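Sialidase domain-containing protein (Dyadobacter fermentans, PDB 5HX0) is of unknown function but carries a BNR repeat-like domain of the beta-propeller clan and is probably related to the non-viral sialidases. Local coordinates at residues Pro205-Arg209 and Trp222-Ala226; Lys234-Leu239 and Tyr251-Val257; Asp275-Leu280 and Cys290-Val295; Phe309-His315 and Leu326-His332. All coordinates share one frame; numbering follows the deposited sequence. Where two conformers were deposited one is given.

Interaction 1: residues Pro205-Arg209 and Trp222-Ala226; sequences PAYNR and WVVAA
The indole of Trp222 meets the backbone of Ala206-Asn208 obliquely, and Val224 CG1 lies over the centre of one of its faces. The closest approach to Tyr207 is made by CZ2 of the indole, 4.1 Å from Tyr207 CA. The phenol of Tyr207 has Pro205 O in its plane at one edge, and CE1 stands obliquely 3.7 Å from Ala225 O. Its chi1 of 67° sets CG between the backbone N and the carbonyl carbon, which brings the ring back beside Ala225 although CB points away from the strand. Phe167 meets this ring edge-to-face, and a tetraethylene glycol, probably from the crystallisation liquor, is bound beside it.

Two nearly straight bonds tie the loop to the strand. Ala225 N donates to Tyr207 O (3.1 Å, 176°). The amide of Asn208 sends ND2 to Val223 O (2.9 Å), which lies in the amide plane, and a further bond to Asn264 O on the next sheet. A water accepts from Trp222 NE1 and donates weakly to Asn208 O. Ala206 CB packs on Val224 CG2 at 3.9 Å.

Chain directions are 96° apart, so the loop crosses strand 220-229 instead of extending its sheet. The arrangement is that of a connecting segment running across one blade of a beta-propeller, with Asn208 bridging to the following blade.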
# COMPACT_ATOMS: atom_id res chain seq x y z
N PRO A 205 2.89 -17.33 -11.66
CA PRO A 205 1.85 -16.85 -12.59
C PRO A 205 2.45 -16.02 -13.71
O PRO A 205 3.36 -15.21 -13.50
CB PRO A 205 0.95 -15.99 -11.69
CG PRO A 205 1.26 -16.43 -10.26
CD PRO A 205 2.72 -16.77 -10.30
N ALA A 206 1.90 -16.18 -14.92
CA ALA A 206 2.37 -15.40 -16.06
C ALA A 206 2.11 -13.90 -15.86
O ALA A 206 1.31 -13.48 -15.02
CB ALA A 206 1.70 -15.89 -17.34
N TYR A 207 2.76 -13.08 -16.68
CA TYR A 207 2.83 -11.63 -16.46
C TYR A 207 3.40 -11.00 -17.73
O TYR A 207 4.02 -11.68 -18.54
CB TYR A 207 3.75 -11.28 -15.27
CG TYR A 207 5.18 -11.64 -15.62
CD1 TYR A 207 5.62 -12.95 -15.49
CD2 TYR A 207 6.06 -10.69 -16.18
CE1 TYR A 207 6.90 -13.31 -15.88
CE2 TYR A 207 7.33 -11.05 -16.58
CZ TYR A 207 7.75 -12.37 -16.43
OH TYR A 207 9.01 -12.77 -16.83
N ASN A 208 3.21 -9.69 -17.87
CA ASN A 208 4.05 -8.94 -18.81
C ASN A 208 3.84 -7.45 -18.58
O ASN A 208 2.94 -7.03 -17.84
CB ASN A 208 3.76 -9.27 -20.28
CG ASN A 208 5.02 -9.23 -21.12
OD1 ASN A 208 6.06 -8.74 -20.66
ND2 ASN A 208 4.94 -9.72 -22.36
N ARG A 209 4.68 -6.65 -19.23
CA ARG A 209 4.33 -5.27 -19.54
C ARG A 209 3.95 -5.22 -21.02
O ARG A 209 4.72 -5.69 -21.87
CB ARG A 209 5.47 -4.28 -19.25
CG ARG A 209 5.06 -2.79 -19.45
CD ARG A 209 5.10 -2.35 -20.95
NE ARG A 209 4.77 -0.94 -21.13
CZ ARG A 209 4.61 -0.34 -22.30
NH1 ARG A 209 4.35 0.97 -22.34
NH2 ARG A 209 4.69 -1.03 -23.45
N TRP A 222 -3.57 -11.71 -24.82
CA TRP A 222 -2.54 -11.23 -23.91
C TRP A 222 -1.26 -11.98 -24.23
O TRP A 222 -1.22 -13.21 -24.07
CB TRP A 222 -2.94 -11.46 -22.45
CG TRP A 222 -2.05 -10.81 -21.44
CD1 TRP A 222 -1.13 -9.82 -21.66
CD2 TRP A 222 -1.99 -11.12 -20.05
NE1 TRP A 222 -0.50 -9.49 -20.47
CE2 TRP A 222 -1.01 -10.28 -19.47
CE3 TRP A 222 -2.68 -12.03 -19.23
CZ2 TRP A 222 -0.71 -10.31 -18.11
CZ3 TRP A 222 -2.38 -12.07 -17.88
CH2 TRP A 222 -1.40 -11.22 -17.33
N VAL A 223 -0.22 -11.28 -24.67
CA VAL A 223 1.07 -11.93 -24.91
C VAL A 223 1.94 -11.76 -23.67
O VAL A 223 2.32 -10.64 -23.31
CB VAL A 223 1.76 -11.39 -26.16
CG1 VAL A 223 3.17 -12.00 -26.31
CG2 VAL A 223 0.90 -11.68 -27.39
N VAL A 224 2.27 -12.88 -23.02
CA VAL A 224 2.98 -12.88 -21.75
C VAL A 224 4.41 -13.36 -21.96
O VAL A 224 4.77 -13.92 -23.00
CB VAL A 224 2.29 -13.75 -20.67
CG1 VAL A 224 0.90 -13.22 -20.33
CG2 VAL A 224 2.25 -15.23 -21.13
N ALA A 225 5.24 -13.10 -20.96
CA ALA A 225 6.64 -13.49 -20.98
C ALA A 225 6.83 -14.69 -20.07
O ALA A 225 6.10 -14.86 -19.09
CB ALA A 225 7.54 -12.34 -20.50
N ALA A 226 7.82 -15.53 -20.39
CA ALA A 226 8.14 -16.65 -19.51
C ALA A 226 9.64 -16.89 -19.57
O ALA A 226 10.25 -16.83 -20.65
CB ALA A 226 7.37 -17.92 -19.90
O HOH W 1 0.67 -6.79 -19.89

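Interaction 2: residues Lys234-Leu239 and Tyr251-Val257; sequences KTSNHL and YSAPVAV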
# COMPACT_ATOMS: atom_id res chain seq x y z
N LYS A 234 16.90 -16.74 -20.28
CA LYS A 234 16.21 -16.49 -21.54
C LYS A 234 14.71 -16.45 -21.30
O LYS A 234 14.19 -17.22 -20.50
CB LYS A 234 16.54 -17.54 -22.62
CG LYS A 234 16.16 -17.09 -24.04
CD LYS A 234 16.62 -18.11 -25.08
CE LYS A 234 15.97 -19.45 -24.85
NZ LYS A 234 14.52 -19.48 -25.27
N THR A 235 14.03 -15.55 -22.01
CA THR A 235 12.58 -15.48 -21.99
C THR A 235 12.02 -15.64 -23.40
O THR A 235 12.69 -15.33 -24.40
CB THR A 235 12.06 -14.15 -21.38
OG1 THR A 235 12.54 -13.03 -22.15
CG2 THR A 235 12.50 -14.00 -19.93
N SER A 236 10.79 -16.13 -23.46
CA SER A 236 10.03 -16.25 -24.70
C SER A 236 8.62 -15.72 -24.47
O SER A 236 8.18 -15.55 -23.32
CB SER A 236 9.99 -17.72 -25.18
OG SER A 236 9.49 -18.54 -24.13
N ASN A 237 7.90 -15.46 -25.56
CA ASN A 237 6.55 -14.93 -25.52
C ASN A 237 5.54 -16.00 -25.93
O ASN A 237 5.82 -16.84 -26.80
CB ASN A 237 6.39 -13.71 -26.44
CG ASN A 237 6.99 -12.44 -25.85
OD1 ASN A 237 7.69 -11.71 -26.54
ND2 ASN A 237 6.73 -12.18 -24.57
N HIS A 238 4.36 -15.92 -25.33
CA HIS A 238 3.30 -16.90 -25.46
C HIS A 238 1.97 -16.16 -25.40
O HIS A 238 1.83 -15.20 -24.64
CB HIS A 238 3.43 -17.95 -24.34
CG HIS A 238 4.78 -18.57 -24.29
ND1 HIS A 238 5.11 -19.69 -25.03
CD2 HIS A 238 5.93 -18.17 -23.69
CE1 HIS A 238 6.39 -19.97 -24.85
NE2 HIS A 238 6.91 -19.06 -24.04
N LEU A 239 1.02 -16.58 -26.22
CA LEU A 239 -0.29 -15.94 -26.26
C LEU A 239 -1.25 -16.63 -25.30
O LEU A 239 -1.48 -17.84 -25.40
CB LEU A 239 -0.86 -15.98 -27.68
CG LEU A 239 -2.27 -15.39 -27.86
CD1 LEU A 239 -2.28 -13.90 -27.56
CD2 LEU A 239 -2.77 -15.66 -29.27
N TYR A 251 -3.78 -20.97 -22.24
CA TYR A 251 -2.65 -20.94 -23.16
C TYR A 251 -3.10 -21.23 -24.58
O TYR A 251 -3.80 -22.21 -24.83
CB TYR A 251 -1.61 -21.97 -22.71
CG TYR A 251 -0.32 -21.92 -23.49
CD1 TYR A 251 -0.17 -22.65 -24.69
CD2 TYR A 251 0.75 -21.16 -23.05
CE1 TYR A 251 1.01 -22.60 -25.41
CE2 TYR A 251 1.94 -21.11 -23.77
CZ TYR A 251 2.06 -21.82 -24.95
OH TYR A 251 3.23 -21.76 -25.66
N SER A 252 -2.70 -20.38 -25.53
CA SER A 252 -3.06 -20.60 -26.92
C SER A 252 -1.88 -21.11 -27.73
O SER A 252 -1.96 -22.19 -28.32
CB SER A 252 -3.62 -19.31 -27.55
OG SER A 252 -4.01 -19.56 -28.89
N ALA A 253 -0.75 -20.38 -27.77
CA ALA A 253 0.36 -20.75 -28.65
C ALA A 253 1.63 -19.97 -28.31
O ALA A 253 1.54 -18.85 -27.80
CB ALA A 253 -0.03 -20.49 -30.11
N PRO A 254 2.81 -20.52 -28.60
CA PRO A 254 4.04 -19.71 -28.50
C PRO A 254 4.04 -18.61 -29.55
O PRO A 254 3.60 -18.81 -30.68
CB PRO A 254 5.16 -20.72 -28.75
CG PRO A 254 4.51 -22.08 -28.75
CD PRO A 254 3.08 -21.87 -29.11
N VAL A 255 4.55 -17.45 -29.16
CA VAL A 255 4.56 -16.26 -30.02
C VAL A 255 5.95 -15.99 -30.60
O VAL A 255 6.09 -15.71 -31.78
CB VAL A 255 4.04 -15.03 -29.25
CG1 VAL A 255 4.32 -13.74 -30.04
CG2 VAL A 255 2.54 -15.18 -28.95
N ALA A 256 6.98 -16.04 -29.76
CA ALA A 256 8.34 -15.80 -30.23
C ALA A 256 9.28 -16.53 -29.29
O ALA A 256 9.26 -16.30 -28.08
CB ALA A 256 8.69 -14.30 -30.27
N VAL A 257 10.08 -17.44 -29.85
CA VAL A 257 11.03 -18.27 -29.11
C VAL A 257 12.29 -18.38 -29.95
O VAL A 257 12.23 -18.58 -31.17
CB VAL A 257 10.47 -19.68 -28.80
CG1 VAL A 257 11.39 -20.42 -27.85
CG2 VAL A 257 9.06 -19.62 -28.24
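Two classic beta bulges interrupt this short antiparallel pairing: Val255 and Ala256 both face Asn237, and Ser252 and Ala253 both face Leu239. At the first, Asn237 O accepts two bonds, from Val255 N at 2.7 Å and from Ala256 N at 3.3 Å, both approaching from the same side above its carbonyl plane. Asn237 N completes the pair by donating to Ala256 O. At the second, Leu239 N donates to Ala253 O (2.8 Å) and Leu239 O receives Ser252 N.

Between the bulges, His238 stands opposite Pro254 as a non-hydrogen-bonded pair. With CG anti to the carbonyl carbon (chi1 -54°), its imidazole lies between Tyr251 and Ser236 and uses both nitrogens. His238 ND1 meets Tyr251 OH at 2.9 Å, each atom near the plane of the other's ring, and His238 NE2 donates to Ser236 OG at 2.6 Å, tilted 21° from the imidazole plane. The two rings cross with their planes 39° apart, and Tyr251 CE2 also touches His238 CB. Val255 CG2 packs against Leu239 CB at 3.7 Å, next to Phe301.

Ser236 OG is in turn hydrogen-bonded to Asp228, whose carboxylate also forms a salt bridge with Lys234, the ammonium of which is hydrogen-bonded to Asp258 O as well. The bonds to Tyr251 OH and Ser236 OG, one at each nitrogen, fix the rotation of the buried imidazole, and Asp228, as a second-shell partner behind the serine hydroxyl, would probably polarise the bond from NE2.

Interaction 3: residues Asp275-Leu280 and Cys290-Val295; sequences DVVAFL and CIARSV
Backbone hydrogen bonds join Val276-Leu280 and Cys290-Ser294 in an unbroken antiparallel ladder. Three reciprocal pairs, Val276 with Ser294, Ala278 with Ala292 and Leu280 with Cys290, give six bonds, among them Ala278 N to Ala292 O at 2.8 Å. In the non-hydrogen-bonded positions between them, CA-H...O contacts add to the ladder, such as Ile291 CA to Ala278 O at 3.2 Å.

The ionic element lies at the end of the ladder. Arg293 NH1 donates to Asp275 OD2 (2.8 Å, 150°), using the anti lone pair of the carboxylate. The oxygen lies close to the guanidinium plane, but the carboxylate and guanidinium planes are 72° apart, so this is a single-point salt bridge and not a bidentate pair. A bend at chi3 (-59°) turns the otherwise extended arginine back across the neighbouring strand, and NH2 has a second partner in Glu345 O.

Packing contacts line the face bearing Val277, Phe279, Ile291 and Arg293. One is a methyl on a charged group: Val277 CG2 sits over the centre of the guanidinium, 3.6 Å from Arg293 CZ. The others are purely apolar. Val277 CG1 is pressed tightly against Ile291 CD1 at 3.5 Å and also covers the rim of one Phe279 face, and Ile291 CD1 touches Phe279 CE1 as well. On the other face, Leu280 CD1 reaches Ala292 CB at 4.1 Å.

These are the two central strands of a four-stranded blade: strand 262-270 flanks 276-283, and 305-307 flanks 288-294. Ala278, Leu280 and Ala292 pack on strand 250-256 of the preceding sheet, while Phe279 and Ile291 lie against Met307.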
# COMPACT_ATOMS: atom_id res chain seq x y z
N ASP A 275 -5.87 -10.57 -38.36
CA ASP A 275 -4.54 -11.00 -37.97
C ASP A 275 -4.27 -10.58 -36.53
O ASP A 275 -4.72 -9.52 -36.08
CB ASP A 275 -3.47 -10.38 -38.88
CG ASP A 275 -3.40 -11.04 -40.25
OD1 ASP A 275 -4.25 -11.93 -40.54
OD2 ASP A 275 -2.50 -10.67 -41.02
N VAL A 276 -3.55 -11.43 -35.80
CA VAL A 276 -3.05 -11.13 -34.46
C VAL A 276 -1.57 -10.80 -34.59
O VAL A 276 -0.78 -11.63 -35.06
CB VAL A 276 -3.26 -12.31 -33.51
CG1 VAL A 276 -2.64 -12.02 -32.14
CG2 VAL A 276 -4.76 -12.66 -33.39
N VAL A 277 -1.18 -9.60 -34.17
CA VAL A 277 0.19 -9.12 -34.28
C VAL A 277 0.73 -8.81 -32.89
O VAL A 277 0.03 -8.20 -32.07
CB VAL A 277 0.25 -7.87 -35.19
CG1 VAL A 277 1.55 -7.19 -35.05
CG2 VAL A 277 0.00 -8.28 -36.65
N ALA A 278 1.97 -9.23 -32.62
CA ALA A 278 2.65 -8.91 -31.36
C ALA A 278 3.91 -8.12 -31.63
O ALA A 278 4.73 -8.51 -32.47
CB ALA A 278 2.98 -10.20 -30.58
N PHE A 279 4.10 -7.01 -30.90
CA PHE A 279 5.25 -6.13 -31.05
C PHE A 279 6.18 -6.33 -29.85
O PHE A 279 5.77 -6.07 -28.71
CB PHE A 279 4.82 -4.66 -31.16
CG PHE A 279 3.87 -4.38 -32.30
CD1 PHE A 279 4.34 -4.26 -33.61
CD2 PHE A 279 2.51 -4.22 -32.06
CE1 PHE A 279 3.48 -3.97 -34.68
CE2 PHE A 279 1.62 -3.95 -33.12
CZ PHE A 279 2.12 -3.82 -34.43
N LEU A 280 7.42 -6.74 -30.10
CA LEU A 280 8.23 -7.44 -29.11
C LEU A 280 9.53 -6.70 -28.78
O LEU A 280 10.30 -6.34 -29.68
CB LEU A 280 8.56 -8.84 -29.60
CG LEU A 280 7.41 -9.62 -30.23
CD1 LEU A 280 7.93 -10.88 -30.88
CD2 LEU A 280 6.36 -9.97 -29.17
N CYS A 290 10.97 -6.31 -32.61
CA CYS A 290 10.55 -7.40 -33.47
C CYS A 290 9.03 -7.53 -33.52
O CYS A 290 8.29 -6.92 -32.74
CB CYS A 290 11.17 -8.73 -33.02
SG CYS A 290 12.97 -8.76 -33.29
N ILE A 291 8.56 -8.34 -34.46
CA ILE A 291 7.13 -8.55 -34.66
C ILE A 291 6.89 -10.03 -34.93
O ILE A 291 7.72 -10.70 -35.55
CB ILE A 291 6.59 -7.66 -35.81
CG1 ILE A 291 5.07 -7.70 -35.90
CG2 ILE A 291 7.25 -8.05 -37.15
CD1 ILE A 291 4.46 -6.70 -36.90
N ALA A 292 5.77 -10.54 -34.43
CA ALA A 292 5.32 -11.88 -34.79
C ALA A 292 3.84 -11.81 -35.11
O ALA A 292 3.09 -11.04 -34.50
CB ALA A 292 5.60 -12.89 -33.65
N ARG A 293 3.41 -12.64 -36.07
CA ARG A 293 2.05 -12.56 -36.61
C ARG A 293 1.37 -13.93 -36.61
O ARG A 293 2.02 -14.96 -36.84
CB ARG A 293 2.07 -11.97 -38.04
CG ARG A 293 0.70 -11.84 -38.68
CD ARG A 293 0.81 -11.21 -40.09
NE ARG A 293 1.43 -9.88 -40.03
CZ ARG A 293 0.76 -8.73 -40.10
NH1 ARG A 293 -0.56 -8.74 -40.24
NH2 ARG A 293 1.42 -7.58 -40.04
N SER A 294 0.06 -13.93 -36.35
CA SER A 294 -0.79 -15.11 -36.50
C SER A 294 -1.91 -14.80 -37.48
O SER A 294 -2.59 -13.78 -37.34
CB SER A 294 -1.39 -15.55 -35.17
OG SER A 294 -2.37 -16.56 -35.36
N VAL A 295 -2.11 -15.69 -38.46
CA VAL A 295 -3.21 -15.54 -39.40
C VAL A 295 -4.35 -16.51 -39.13
O VAL A 295 -5.31 -16.54 -39.90
CB VAL A 295 -2.73 -15.68 -40.85
CG1 VAL A 295 -1.67 -14.62 -41.18
CG2 VAL A 295 -2.21 -17.09 -41.11

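Interaction 4: residues Phe309-His315 and Leu326-His332; sequences FQGHPMH and LSYGYRH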
# COMPACT_ATOMS: atom_id res chain seq x y z
N PHE A 309 14.32 -1.52 -36.77
CA PHE A 309 14.70 -0.35 -35.99
C PHE A 309 14.90 -0.75 -34.53
O PHE A 309 14.48 -1.83 -34.11
CB PHE A 309 13.66 0.77 -36.10
CG PHE A 309 12.29 0.41 -35.54
CD1 PHE A 309 11.32 -0.15 -36.36
CD2 PHE A 309 11.97 0.68 -34.22
CE1 PHE A 309 10.05 -0.46 -35.85
CE2 PHE A 309 10.70 0.39 -33.69
CZ PHE A 309 9.74 -0.19 -34.51
N GLN A 310 15.56 0.13 -33.78
CA GLN A 310 15.76 -0.03 -32.34
C GLN A 310 14.68 0.71 -31.56
O GLN A 310 14.32 1.84 -31.91
CB GLN A 310 17.12 0.50 -31.89
CG GLN A 310 18.34 -0.20 -32.45
CD GLN A 310 19.63 0.43 -31.93
OE1 GLN A 310 19.90 1.61 -32.16
NE2 GLN A 310 20.43 -0.36 -31.21
N GLY A 311 14.20 0.09 -30.51
CA GLY A 311 13.28 0.71 -29.58
C GLY A 311 12.57 -0.34 -28.75
O GLY A 311 12.46 -1.51 -29.14
N HIS A 312 12.08 0.09 -27.59
CA HIS A 312 11.34 -0.76 -26.68
C HIS A 312 10.80 0.06 -25.51
O HIS A 312 11.28 1.15 -25.23
CB HIS A 312 12.24 -1.89 -26.12
CG HIS A 312 13.21 -1.42 -25.09
ND1 HIS A 312 14.56 -1.28 -25.35
CD2 HIS A 312 13.05 -1.07 -23.79
CE1 HIS A 312 15.18 -0.87 -24.26
NE2 HIS A 312 14.29 -0.73 -23.29
N PRO A 313 9.78 -0.46 -24.82
CA PRO A 313 8.91 -1.50 -25.34
C PRO A 313 7.94 -0.83 -26.32
O PRO A 313 8.00 0.39 -26.47
CB PRO A 313 8.19 -2.02 -24.09
CG PRO A 313 8.05 -0.77 -23.23
CD PRO A 313 9.31 0.08 -23.53
N MSE A 314 7.07 -1.60 -26.95
CA MSE A 314 6.17 -1.09 -27.98
C MSE A 314 4.73 -1.06 -27.48
O MSE A 314 4.35 -1.89 -26.65
CB MSE A 314 6.26 -1.94 -29.26
CG MSE A 314 7.24 -1.40 -30.34
SE MSE A 314 9.08 -1.44 -29.75
CE MSE A 314 9.34 -3.33 -29.34
N HIS A 315 3.95 -0.09 -27.98
CA HIS A 315 2.51 0.00 -27.73
C HIS A 315 1.82 0.34 -29.05
O HIS A 315 2.30 1.19 -29.79
CB HIS A 315 2.16 1.11 -26.69
CG HIS A 315 0.69 1.25 -26.46
ND1 HIS A 315 -0.08 2.19 -27.11
CD2 HIS A 315 -0.17 0.50 -25.73
CE1 HIS A 315 -1.35 2.04 -26.76
NE2 HIS A 315 -1.43 1.01 -25.94
N LEU A 326 2.27 3.11 -33.52
CA LEU A 326 3.19 2.26 -32.76
C LEU A 326 4.18 3.18 -32.05
O LEU A 326 4.99 3.82 -32.70
CB LEU A 326 3.93 1.31 -33.71
CG LEU A 326 4.83 0.24 -33.07
CD1 LEU A 326 3.99 -0.81 -32.35
CD2 LEU A 326 5.69 -0.41 -34.15
N SER A 327 4.10 3.26 -30.72
CA SER A 327 5.03 4.11 -29.99
C SER A 327 6.00 3.26 -29.19
O SER A 327 5.67 2.14 -28.78
CB SER A 327 4.29 5.09 -29.08
OG SER A 327 3.45 4.39 -28.18
N TYR A 328 7.20 3.80 -28.96
CA TYR A 328 8.24 3.06 -28.26
C TYR A 328 9.25 4.01 -27.63
O TYR A 328 9.42 5.14 -28.06
CB TYR A 328 8.99 2.10 -29.19
CG TYR A 328 9.29 2.66 -30.56
CD1 TYR A 328 8.34 2.61 -31.57
CD2 TYR A 328 10.53 3.21 -30.85
CE1 TYR A 328 8.60 3.11 -32.83
CE2 TYR A 328 10.81 3.72 -32.13
CZ TYR A 328 9.84 3.66 -33.11
OH TYR A 328 10.06 4.14 -34.39
N GLY A 329 9.93 3.50 -26.59
CA GLY A 329 11.03 4.23 -26.01
C GLY A 329 12.28 4.10 -26.86
O GLY A 329 12.50 3.11 -27.55
N TYR A 330 13.11 5.13 -26.81
CA TYR A 330 14.37 5.15 -27.56
C TYR A 330 15.50 5.41 -26.56
O TYR A 330 15.86 6.55 -26.28
CB TYR A 330 14.36 6.20 -28.66
CG TYR A 330 15.49 6.04 -29.64
CD1 TYR A 330 15.50 5.00 -30.56
CD2 TYR A 330 16.56 6.93 -29.65
CE1 TYR A 330 16.54 4.86 -31.49
CE2 TYR A 330 17.59 6.80 -30.57
CZ TYR A 330 17.58 5.76 -31.48
OH TYR A 330 18.61 5.64 -32.39
N ARG A 331 16.08 4.33 -26.06
CA ARG A 331 17.10 4.42 -25.02
C ARG A 331 18.48 4.39 -25.63
O ARG A 331 19.35 3.61 -25.26
CB ARG A 331 16.91 3.30 -23.99
CG ARG A 331 15.70 3.57 -23.05
CD ARG A 331 15.20 2.28 -22.38
NE ARG A 331 14.35 2.55 -21.22
CZ ARG A 331 13.97 1.62 -20.33
NH1 ARG A 331 13.22 1.99 -19.29
NH2 ARG A 331 14.32 0.35 -20.47
N HIS A 332 18.66 5.24 -26.64
CA HIS A 332 19.95 5.50 -27.28
C HIS A 332 20.06 7.00 -27.48
O HIS A 332 19.07 7.72 -27.35
CB HIS A 332 20.08 4.75 -28.61
CG HIS A 332 19.65 3.33 -28.51
ND1 HIS A 332 20.50 2.32 -28.11
CD2 HIS A 332 18.44 2.74 -28.70
CE1 HIS A 332 19.85 1.17 -28.10
NE2 HIS A 332 18.59 1.40 -28.44
O HOH W 2 18.82 3.38 -33.88
O HOH W 3 0.89 3.86 -29.34
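A beta hairpin of a propeller blade, strands 314-318 and 324-330, is joined here by the corner that leads into it. His315 and Ser327 form a regular hydrogen-bonded pair, His315 N to Ser327 O and Ser327 N to His315 O, both 2.9 Å. Before them a cis peptide precedes Pro313 and the pairing becomes irregular, although His312 N still donates to Gly329 O at 3.0 Å.

On the face bearing Tyr328, Phe309 CE2 lies over the rim of the phenol ring, 3.4 Å from Tyr328 CZ, with the planes 31° apart. Selenomethionine Met314 lies obliquely beside the same ring in a Met-aromatic contact, its SE atom 3.6 Å from Tyr328 CB. The hydroxyl is fixed from outside by Glu354 and Arg340.

Gln310 lays its amide almost flat on His332, with OE1 over the centre of the imidazole and the planes 17° apart; Gln310 NE2 donates to Gly286 O. Asp287 receives both His332 NE2 and His312 ND1, a shared carboxylate that probably steadies the two rings. Arg331, whose NE is hydrogen-bonded to Leu366 O, places NH2 in the ring plane of His312 and donates a weak, bent bond from Arg331 NH2 to His312 NE2 at 3.0 Å.

Overall arrangement
The four contacts follow one another along the chain, all within the BNR repeat-like range, and they touch three successive four-stranded antiparallel sheets of a propeller-like fold. Interactions 1 and 2, their centres about 9 Å apart, meet in one sheet through neighbouring strands 220-229 and 234-242, the loop 205-209 crossing the former. Interaction 3 lies in the next sheet, its centre about 11 Å from that of interaction 2, where Leu280 packs on Asn237 and Ala256. Interaction 4 opens the third, with centres about 16 Å apart from interaction 3 and Phe279 against Met314 and Leu326. Interactions 2 and 4 do not touch, but Arg209 of interaction 1 reaches Pro313. Blade-to-blade packing and this connecting loop therefore unite the three sheets.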